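Local coordinates for protein folylpolyglutamate synthase/dihydrofolate synthase (Thermotoga maritima, PDB 1O5Z) that probably adds glutamate to dihydropteroate and to tetrahydrofolyl polyglutamates, at the cost of ATP, in folate biosynthesis, at residues N166-T177 / I200-E211; Y232-V240 / I273-K281. One frame throughout, in Å; residues are numbered along the deposited sequence.

Interaction 1. Residues N166-T177 / I200-E211; sequences NVVFPLCSTIVT and IIKERVPLVTGE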
loop_
_atom_site.group_PDB
_atom_site.type_symbol
_atom_site.label_atom_id
_atom_site.label_comp_id
_atom_site.label_asym_id
_atom_site.label_seq_id
_atom_site.Cartn_x
_atom_site.Cartn_y
_atom_site.Cartn_z
ATOM N N ASN A 166 -4.835 12.659 8.886
ATOM C CA ASN A 166 -4.490 14.075 8.664
ATOM C C ASN A 166 -4.590 14.968 9.916
ATOM O O ASN A 166 -4.592 16.197 9.828
ATOM C CB ASN A 166 -5.373 14.649 7.550
ATOM C CG ASN A 166 -4.805 15.894 6.978
ATOM O OD1 ASN A 166 -3.566 16.010 6.833
ATOM N ND2 ASN A 166 -5.676 16.869 6.683
ATOM N N VAL A 167 -4.685 14.331 11.075
ATOM C CA VAL A 167 -4.624 14.995 12.351
ATOM C C VAL A 167 -3.188 15.330 12.744
ATOM O O VAL A 167 -2.958 16.000 13.745
ATOM C CB VAL A 167 -5.320 14.150 13.423
ATOM C CG1 VAL A 167 -6.795 14.019 13.080
ATOM C CG2 VAL A 167 -4.709 12.785 13.573
ATOM N N VAL A 168 -2.216 14.828 11.972
ATOM C CA VAL A 168 -0.809 14.997 12.323
ATOM C C VAL A 168 -0.290 16.337 11.843
ATOM O O VAL A 168 -0.888 16.964 10.972
ATOM C CB VAL A 168 0.109 13.886 11.718
ATOM C CG1 VAL A 168 -0.345 12.524 12.154
ATOM C CG2 VAL A 168 0.199 13.956 10.184
ATOM N N PHE A 169 0.823 16.756 12.453
ATOM C CA PHE A 169 1.710 17.797 11.926
ATOM C C PHE A 169 3.114 17.181 11.687
ATOM O O PHE A 169 3.895 17.001 12.615
ATOM C CB PHE A 169 1.782 18.934 12.909
ATOM C CG PHE A 169 1.759 20.236 12.268
ATOM C CD1 PHE A 169 0.536 20.870 12.025
ATOM C CD2 PHE A 169 2.967 20.849 11.875
ATOM C CE1 PHE A 169 0.492 22.106 11.401
ATOM C CE2 PHE A 169 2.967 22.121 11.254
ATOM C CZ PHE A 169 1.730 22.764 11.017
ATOM N N PRO A 170 3.382 16.780 10.453
ATOM C CA PRO A 170 4.542 15.968 10.165
ATOM C C PRO A 170 5.816 16.764 9.923
ATOM O O PRO A 170 5.791 17.985 9.827
ATOM C CB PRO A 170 4.126 15.240 8.881
ATOM C CG PRO A 170 3.248 16.177 8.182
ATOM C CD PRO A 170 2.573 17.019 9.237
ATOM N N LEU A 171 6.918 16.053 9.795
ATOM C CA LEU A 171 8.162 16.666 9.376
ATOM C C LEU A 171 8.145 16.971 7.855
ATOM O O LEU A 171 8.847 17.859 7.365
ATOM C CB LEU A 171 9.328 15.729 9.722
ATOM C CG LEU A 171 9.540 15.411 11.204
ATOM C CD1 LEU A 171 10.588 14.316 11.331
ATOM C CD2 LEU A 171 9.979 16.665 11.923
ATOM N N CYS A 172 7.325 16.218 7.131
ATOM C CA CYS A 172 7.212 16.338 5.705
ATOM C C CYS A 172 5.906 15.704 5.309
ATOM O O CYS A 172 5.478 14.729 5.914
ATOM C CB CYS A 172 8.347 15.572 5.027
ATOM S SG CYS A 172 8.466 15.897 3.250
ATOM N N SER A 173 5.271 16.294 4.303
ATOM C CA SER A 173 4.044 15.789 3.670
ATOM C C SER A 173 4.427 15.472 2.235
ATOM O O SER A 173 5.066 16.282 1.545
ATOM C CB SER A 173 2.950 16.855 3.662
ATOM O OG SER A 173 2.720 17.342 4.972
ATOM N N THR A 174 4.061 14.274 1.812
ATOM C CA THR A 174 4.371 13.784 0.480
ATOM C C THR A 174 3.095 13.469 -0.259
ATOM O O THR A 174 2.196 12.805 0.290
ATOM C CB THR A 174 5.233 12.536 0.629
ATOM O OG1 THR A 174 6.417 12.900 1.359
ATOM C CG2 THR A 174 5.726 11.971 -0.765
ATOM N N ILE A 175 2.980 13.989 -1.473
ATOM C CA ILE A 175 1.915 13.563 -2.365
ATOM C C ILE A 175 2.549 12.897 -3.579
ATOM O O ILE A 175 3.061 13.563 -4.496
ATOM C CB ILE A 175 1.020 14.738 -2.747
ATOM C CG1 ILE A 175 0.368 15.317 -1.470
ATOM C CG2 ILE A 175 -0.077 14.255 -3.723
ATOM C CD1 ILE A 175 -0.334 16.649 -1.642
ATOM N N VAL A 176 2.571 11.571 -3.562
ATOM C CA VAL A 176 3.406 10.862 -4.516
ATOM C C VAL A 176 2.931 11.181 -5.938
ATOM O O VAL A 176 3.715 11.647 -6.775
ATOM C CB VAL A 176 3.425 9.332 -4.281
ATOM C CG1 VAL A 176 4.429 8.671 -5.276
ATOM C CG2 VAL A 176 3.777 8.973 -2.842
ATOM N N THR A 177 1.634 10.924 -6.182
ATOM C CA THR A 177 0.946 11.289 -7.412
ATOM C C THR A 177 -0.478 11.772 -7.186
ATOM O O THR A 177 -1.073 11.553 -6.144
ATOM C CB THR A 177 0.879 10.100 -8.462
ATOM O OG1 THR A 177 0.036 8.986 -8.014
ATOM C CG2 THR A 177 2.301 9.539 -8.743
ATOM N N ILE A 200 -3.268 17.586 3.167
ATOM C CA ILE A 200 -2.157 17.152 4.043
ATOM C C ILE A 200 -0.951 18.089 4.040
ATOM O O ILE A 200 0.022 17.827 4.745
ATOM C CB ILE A 200 -1.712 15.705 3.700
ATOM C CG1 ILE A 200 -0.821 15.637 2.449
ATOM C CG2 ILE A 200 -2.956 14.804 3.455
ATOM C CD1 ILE A 200 -0.076 14.271 2.350
ATOM N N ILE A 201 -0.992 19.145 3.232
ATOM C CA ILE A 201 0.013 20.214 3.300
ATOM C C ILE A 201 -0.241 21.073 4.541
ATOM O O ILE A 201 -1.345 21.580 4.725
ATOM C CB ILE A 201 0.023 21.113 2.047
ATOM C CG1 ILE A 201 0.319 20.284 0.799
ATOM C CG2 ILE A 201 1.078 22.219 2.215
ATOM C CD1 ILE A 201 0.140 21.032 -0.547
ATOM N N LYS A 202 0.813 21.232 5.357
ATOM C CA LYS A 202 0.724 21.844 6.671
ATOM C C LYS A 202 1.678 23.025 6.751
ATOM O O LYS A 202 2.695 23.069 6.047
ATOM C CB LYS A 202 1.056 20.805 7.729
ATOM C CG LYS A 202 0.049 19.641 7.820
ATOM C CD LYS A 202 -1.361 20.110 8.245
ATOM C CE LYS A 202 -2.408 19.051 7.988
ATOM N NZ LYS A 202 -2.008 17.685 8.465
ATOM N N GLU A 203 1.337 23.982 7.608
ATOM C CA GLU A 203 2.046 25.250 7.689
ATOM C C GLU A 203 3.540 25.075 7.898
ATOM O O GLU A 203 3.969 24.471 8.852
ATOM C CB GLU A 203 1.470 26.091 8.829
ATOM C CG GLU A 203 2.053 27.499 8.943
ATOM C CD GLU A 203 1.570 28.455 7.874
ATOM O OE1 GLU A 203 0.571 28.129 7.186
ATOM O OE2 GLU A 203 2.194 29.541 7.745
ATOM N N ARG A 204 4.326 25.608 6.978
ATOM C CA ARG A 204 5.776 25.543 7.076
ATOM C C ARG A 204 6.347 24.150 6.897
ATOM O O ARG A 204 7.544 24.000 6.860
ATOM C CB ARG A 204 6.257 26.106 8.412
ATOM C CG ARG A 204 5.920 27.541 8.569
ATOM C CD ARG A 204 7.001 28.422 8.066
ATOM N NE ARG A 204 6.533 29.787 7.898
ATOM C CZ ARG A 204 7.280 30.768 7.430
ATOM N NH1 ARG A 204 8.550 30.537 7.110
ATOM N NH2 ARG A 204 6.763 31.988 7.281
ATOM N N VAL A 205 5.507 23.141 6.742
ATOM C CA VAL A 205 5.984 21.782 6.602
ATOM C C VAL A 205 6.236 21.597 5.141
ATOM O O VAL A 205 5.378 21.870 4.331
ATOM C CB VAL A 205 4.919 20.743 7.058
ATOM C CG1 VAL A 205 5.306 19.322 6.683
ATOM C CG2 VAL A 205 4.681 20.847 8.553
ATOM N N PRO A 206 7.405 21.117 4.777
ATOM C CA PRO A 206 7.674 20.906 3.350
ATOM C C PRO A 206 6.713 19.914 2.709
ATOM O O PRO A 206 6.059 19.109 3.400
ATOM C CB PRO A 206 9.098 20.357 3.329
ATOM C CG PRO A 206 9.316 19.820 4.732
ATOM C CD PRO A 206 8.568 20.768 5.621
ATOM N N LEU A 207 6.618 20.014 1.386
ATOM C CA LEU A 207 5.845 19.081 0.570
ATOM C C LEU A 207 6.783 18.481 -0.480
ATOM O O LEU A 207 7.536 19.223 -1.164
ATOM C CB LEU A 207 4.718 19.816 -0.166
ATOM C CG LEU A 207 4.146 19.101 -1.409
ATOM C CD1 LEU A 207 3.414 17.790 -0.981
ATOM C CD2 LEU A 207 3.226 20.035 -2.177
ATOM N N VAL A 208 6.695 17.162 -0.630
ATOM C CA VAL A 208 7.370 16.457 -1.717
ATOM C C VAL A 208 6.368 15.777 -2.638
ATOM O O VAL A 208 5.456 15.106 -2.175
ATOM C CB VAL A 208 8.314 15.424 -1.160
ATOM C CG1 VAL A 208 9.007 14.665 -2.282
ATOM C CG2 VAL A 208 9.291 16.094 -0.270
ATOM N N THR A 209 6.542 15.950 -3.947
ATOM C CA THR A 209 5.690 15.278 -4.930
ATOM C C THR A 209 6.394 14.649 -6.143
ATOM O O THR A 209 7.379 15.184 -6.706
ATOM C CB THR A 209 4.489 16.192 -5.361
ATOM O OG1 THR A 209 3.578 15.462 -6.217
ATOM C CG2 THR A 209 4.958 17.402 -6.145
ATOM N N GLY A 210 5.857 13.485 -6.523
ATOM C CA GLY A 210 6.262 12.775 -7.735
ATOM C C GLY A 210 5.359 13.093 -8.899
ATOM O O GLY A 210 5.403 12.418 -9.922
ATOM N N GLU A 211 4.558 14.152 -8.762
ATOM C CA GLU A 211 3.538 14.481 -9.748
ATOM C C GLU A 211 4.147 15.406 -10.787
ATOM O O GLU A 211 5.023 16.232 -10.468
ATOM C CB GLU A 211 2.297 15.101 -9.086
ATOM C CG GLU A 211 1.102 15.378 -10.032
ATOM C CD GLU A 211 0.723 14.192 -10.914
ATOM O OE1 GLU A 211 0.574 13.053 -10.407
ATOM O OE2 GLU A 211 0.588 14.400 -12.140
HETATM O O HOH W 1 3.231 20.197 4.248
#
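The F169 ring takes K202 CB over one face in a CH-pi contact, 4.0 Å from its centroid and displaced toward the rim, while E203 CB lies in the ring plane at the edge. V205 CG2 meets F169 CE2 obliquely. This cluster precedes a pair of parallel strands, 173-175 and 207-209, linked through helix 190-197 as a beta-alpha-beta crossover of the P-loop-type Mur ligase middle domain. Beyond the ring the K202 chain turns at its second torsion (chi2 -64°) and again at its fourth, which brings NZ back to residues 166-168. There NZ donates to N166 OD1 and to V168 O, each at 2.8 Å, and over a longer distance to N166 O. V168 O is approached nearly head-on, whereas both N166 oxygens are reached from above their carbonyl planes. A methionine in place of K202 would probably leave these three oxygens without their common donor and residues 166-168 less firmly tied.

Further on, S173 OG donates to I200 O at 2.8 Å and accepts a hydrogen bond from water 1, which in turn accepts from K202 N. The strands are joined by S173 N to P206 O, V208 N to S173 O and I175 N to V208 O. On the face shared with S173, I175 CG1 meets I200 CD1 and L207 CD1; on the other, C172 SG touches V208 CG2 at 3.6 Å. At the strand ends T209 OG1, anti to its own backbone N (chi1 -174°), donates to I175 O at 2.6 Å and accepts from E211 N at 3.0 Å, closing an ST turn.

Interaction 2. Residues Y232-V240 / I273-K281; sequences YVIDKDFSV and IENAGVALK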
loop_
_atom_site.group_PDB
_atom_site.type_symbol
_atom_site.label_atom_id
_atom_site.label_comp_id
_atom_site.label_asym_id
_atom_site.label_seq_id
_atom_site.Cartn_x
_atom_site.Cartn_y
_atom_site.Cartn_z
ATOM N N TYR A 232 8.949 20.317 -3.155
ATOM C CA TYR A 232 9.930 19.690 -4.020
ATOM C C TYR A 232 9.228 18.777 -4.976
ATOM O O TYR A 232 8.367 17.984 -4.581
ATOM C CB TYR A 232 10.900 18.848 -3.227
ATOM C CG TYR A 232 11.604 19.539 -2.110
ATOM C CD1 TYR A 232 10.988 19.648 -0.861
ATOM C CD2 TYR A 232 12.912 20.052 -2.283
ATOM C CE1 TYR A 232 11.644 20.254 0.204
ATOM C CE2 TYR A 232 13.594 20.653 -1.231
ATOM C CZ TYR A 232 12.951 20.739 0.032
ATOM O OH TYR A 232 13.578 21.322 1.116
ATOM N N VAL A 233 9.636 18.853 -6.219
ATOM C CA VAL A 233 8.901 18.262 -7.303
ATOM C C VAL A 233 9.842 17.430 -8.138
ATOM O O VAL A 233 10.899 17.897 -8.535
ATOM C CB VAL A 233 8.330 19.373 -8.180
ATOM C CG1 VAL A 233 7.629 18.786 -9.420
ATOM C CG2 VAL A 233 7.401 20.269 -7.376
ATOM N N ILE A 234 9.450 16.216 -8.453
ATOM C CA ILE A 234 10.307 15.350 -9.264
ATOM C C ILE A 234 10.739 16.018 -10.567
ATOM O O ILE A 234 9.970 16.765 -11.164
ATOM C CB ILE A 234 9.582 14.027 -9.573
ATOM C CG1 ILE A 234 10.560 13.006 -10.150
ATOM C CG2 ILE A 234 8.390 14.260 -10.512
ATOM C CD1 ILE A 234 10.043 11.626 -10.082
ATOM N N ASP A 235 11.959 15.736 -11.014
ATOM C CA ASP A 235 12.565 16.391 -12.196
ATOM C C ASP A 235 12.863 17.871 -12.046
ATOM O O ASP A 235 13.693 18.378 -12.780
ATOM C CB ASP A 235 11.743 16.199 -13.473
ATOM C CG ASP A 235 11.657 14.739 -13.903
ATOM O OD1 ASP A 235 12.472 13.908 -13.424
ATOM O OD2 ASP A 235 10.796 14.341 -14.730
ATOM N N LYS A 236 12.168 18.558 -11.142
ATOM C CA LYS A 236 12.565 19.888 -10.702
ATOM C C LYS A 236 13.593 19.784 -9.567
ATOM O O LYS A 236 14.752 20.011 -9.779
ATOM C CB LYS A 236 11.354 20.734 -10.261
ATOM C CG LYS A 236 11.773 22.174 -9.968
ATOM C CD LYS A 236 10.632 23.129 -9.636
ATOM C CE LYS A 236 11.206 24.578 -9.652
ATOM N NZ LYS A 236 10.258 25.536 -9.012
ATOM N N ASP A 237 13.164 19.420 -8.371
ATOM C CA ASP A 237 14.031 19.473 -7.208
ATOM C C ASP A 237 14.779 18.179 -6.926
ATOM O O ASP A 237 15.686 18.133 -6.071
ATOM C CB ASP A 237 13.200 19.859 -6.003
ATOM C CG ASP A 237 12.502 21.164 -6.213
ATOM O OD1 ASP A 237 13.189 22.199 -6.048
ATOM O OD2 ASP A 237 11.296 21.246 -6.577
ATOM N N PHE A 238 14.387 17.118 -7.609
ATOM C CA PHE A 238 15.131 15.894 -7.555
ATOM C C PHE A 238 14.777 15.036 -8.729
ATOM O O PHE A 238 13.781 15.260 -9.398
ATOM C CB PHE A 238 14.827 15.135 -6.277
ATOM C CG PHE A 238 13.389 14.742 -6.151
ATOM C CD1 PHE A 238 12.433 15.679 -5.799
ATOM C CD2 PHE A 238 12.990 13.436 -6.406
ATOM C CE1 PHE A 238 11.093 15.318 -5.678
ATOM C CE2 PHE A 238 11.667 13.069 -6.292
ATOM C CZ PHE A 238 10.707 14.017 -5.933
ATOM N N SER A 239 15.581 14.010 -8.945
ATOM C CA SER A 239 15.373 13.113 -10.062
ATOM C C SER A 239 16.015 11.742 -9.796
ATOM O O SER A 239 16.830 11.584 -8.873
ATOM C CB SER A 239 15.979 13.749 -11.301
ATOM O OG SER A 239 17.363 13.930 -11.085
ATOM N N VAL A 240 15.648 10.769 -10.629
ATOM C CA VAL A 240 16.245 9.429 -10.614
ATOM C C VAL A 240 16.612 9.025 -12.038
ATOM O O VAL A 240 15.969 9.430 -12.996
ATOM C CB VAL A 240 15.277 8.374 -10.037
ATOM C CG1 VAL A 240 15.123 8.531 -8.513
ATOM C CG2 VAL A 240 13.902 8.439 -10.715
ATOM N N ILE A 273 11.184 2.940 -8.997
ATOM C CA ILE A 273 12.418 3.691 -8.917
ATOM C C ILE A 273 12.061 5.164 -8.670
ATOM O O ILE A 273 12.708 5.883 -7.866
ATOM C CB ILE A 273 13.304 3.419 -10.135
ATOM C CG1 ILE A 273 13.997 2.076 -9.943
ATOM C CG2 ILE A 273 14.381 4.498 -10.304
ATOM C CD1 ILE A 273 14.517 1.491 -11.219
ATOM N N GLU A 274 10.970 5.595 -9.265
ATOM C CA GLU A 274 10.490 6.935 -8.978
ATOM C C GLU A 274 9.963 7.066 -7.559
ATOM O O GLU A 274 10.135 8.087 -6.921
ATOM C CB GLU A 274 9.448 7.368 -10.013
ATOM C CG GLU A 274 10.092 7.638 -11.355
ATOM C CD GLU A 274 9.334 8.619 -12.209
ATOM O OE1 GLU A 274 8.203 9.004 -11.866
ATOM O OE2 GLU A 274 9.876 9.017 -13.250
ATOM N N ASN A 275 9.302 6.044 -7.056
ATOM C CA ASN A 275 8.818 6.096 -5.695
ATOM C C ASN A 275 10.017 6.216 -4.777
ATOM O O ASN A 275 9.980 6.896 -3.793
ATOM C CB ASN A 275 8.032 4.826 -5.373
ATOM C CG ASN A 275 6.648 4.785 -6.052
ATOM O OD1 ASN A 275 6.017 3.736 -6.148
ATOM N ND2 ASN A 275 6.198 5.898 -6.525
ATOM N N ALA A 276 11.078 5.491 -5.090
ATOM C CA ALA A 276 12.347 5.589 -4.342
ATOM C C ALA A 276 12.933 7.024 -4.330
ATOM O O ALA A 276 13.268 7.521 -3.275
ATOM C CB ALA A 276 13.377 4.586 -4.874
ATOM N N GLY A 277 12.981 7.704 -5.466
ATOM C CA GLY A 277 13.351 9.132 -5.473
ATOM C C GLY A 277 12.445 9.964 -4.561
ATOM O O GLY A 277 12.871 10.818 -3.828
ATOM N N VAL A 278 11.162 9.736 -4.654
ATOM C CA VAL A 278 10.220 10.460 -3.797
ATOM C C VAL A 278 10.507 10.209 -2.324
ATOM O O VAL A 278 10.461 11.138 -1.531
ATOM C CB VAL A 278 8.736 10.090 -4.105
ATOM C CG1 VAL A 278 7.795 10.807 -3.140
ATOM C CG2 VAL A 278 8.392 10.448 -5.498
ATOM N N ALA A 279 10.761 8.948 -1.965
ATOM C CA ALA A 279 11.085 8.557 -0.587
ATOM C C ALA A 279 12.359 9.263 -0.063
ATOM O O ALA A 279 12.422 9.695 1.099
ATOM C CB ALA A 279 11.237 7.056 -0.512
ATOM N N LEU A 280 13.391 9.341 -0.913
ATOM C CA LEU A 280 14.652 9.937 -0.530
ATOM C C LEU A 280 14.488 11.433 -0.395
ATOM O O LEU A 280 14.981 12.021 0.571
ATOM C CB LEU A 280 15.766 9.590 -1.531
ATOM C CG LEU A 280 16.109 8.084 -1.714
ATOM C CD1 LEU A 280 17.387 7.859 -2.564
ATOM C CD2 LEU A 280 16.270 7.419 -0.405
ATOM N N LYS A 281 13.792 12.067 -1.344
ATOM C CA LYS A 281 13.439 13.488 -1.149
ATOM C C LYS A 281 12.611 13.686 0.115
ATOM O O LYS A 281 12.867 14.585 0.874
ATOM C CB LYS A 281 12.724 14.087 -2.355
ATOM C CG LYS A 281 12.593 15.669 -2.399
ATOM C CD LYS A 281 13.502 16.523 -1.444
ATOM C CE LYS A 281 14.808 16.865 -1.995
ATOM N NZ LYS A 281 15.751 17.359 -0.917
HETATM O O HOH W 2 15.682 19.140 1.182
#
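K281 reaches out from helix 271-286 across two aromatic rings of residues 232-240, and its methylene groups make the CH-pi contacts with both rings. Its CB stands over the centre of the F238 ring, 3.8 Å from the centroid and almost on the ring normal. The opposite face of that ring rests on I234 CA, so the phenyl group is sandwiched between the helix side chain and its own loop. F238 is aimed at the helix by a first torsion of 61°, which sets CG between the backbone N and the carbonyl carbon. Farther along, bends at the second and third torsions (chi3 88°) lay K281 CD over one face of Y232, 3.9 Å from the centroid of that ring. The ammonium group follows in an off-centre cation-pi contact, with K281 NZ 4.5 Å from the same centroid.

Polar links are few; the one across the contact runs through water at the end of K281. K281 NZ donates to water 2 at 2.8 Å, and this water is weakly bonded to Y232 OH; the charge of the lysine has E284 as its salt-bridge partner. Within residues 232-240, D237 OD2 accepts from V233 N, using its anti lone pair.

Van der Waals packing completes the contact toward the start of the helix segment. V240 CG1 lies 3.6 Å from G277 CA, the methyl packing directly on the helix backbone where there is no side chain, and V240 CB meets I273 CG2. I234 CD1 also rests against the E274 carboxylate, 3.7 Å from E274 OE1; the other oxygen, OE2, is salt-bridged to R212.

The helix thus packs over the face of the central sheet that carries T174 and V208, reaching its outermost strand 231-233 just where the chain leaves for the small antiparallel sheet 239-265, an arrangement belonging to the Mur ligase middle domain.

Overall arrangement
Both contacts are largely buried and lie in the same Mur ligase middle domain, their centres about 14 Å apart. Interaction 1 joins two neighbouring strands within the central sheet, whereas interaction 2 lays a helix over one face of that sheet, at its outermost strand 231-233, and against the chain leaving it. Strand 207-209 connects them: its backbone pairs with Y232 through L207 O and T209 N. Helix 271-286 packs onto interaction 1 as well, with V278 CG1 against T174 CG2. The chemistry differs accordingly. Backbone ladder bonds and a lysine gripped by oxygens dominate interaction 1; aromatic faces and close glycine packing dominate interaction 2, where the lysine adds its methylene groups and turns its charge to E284 and the Y232 ring.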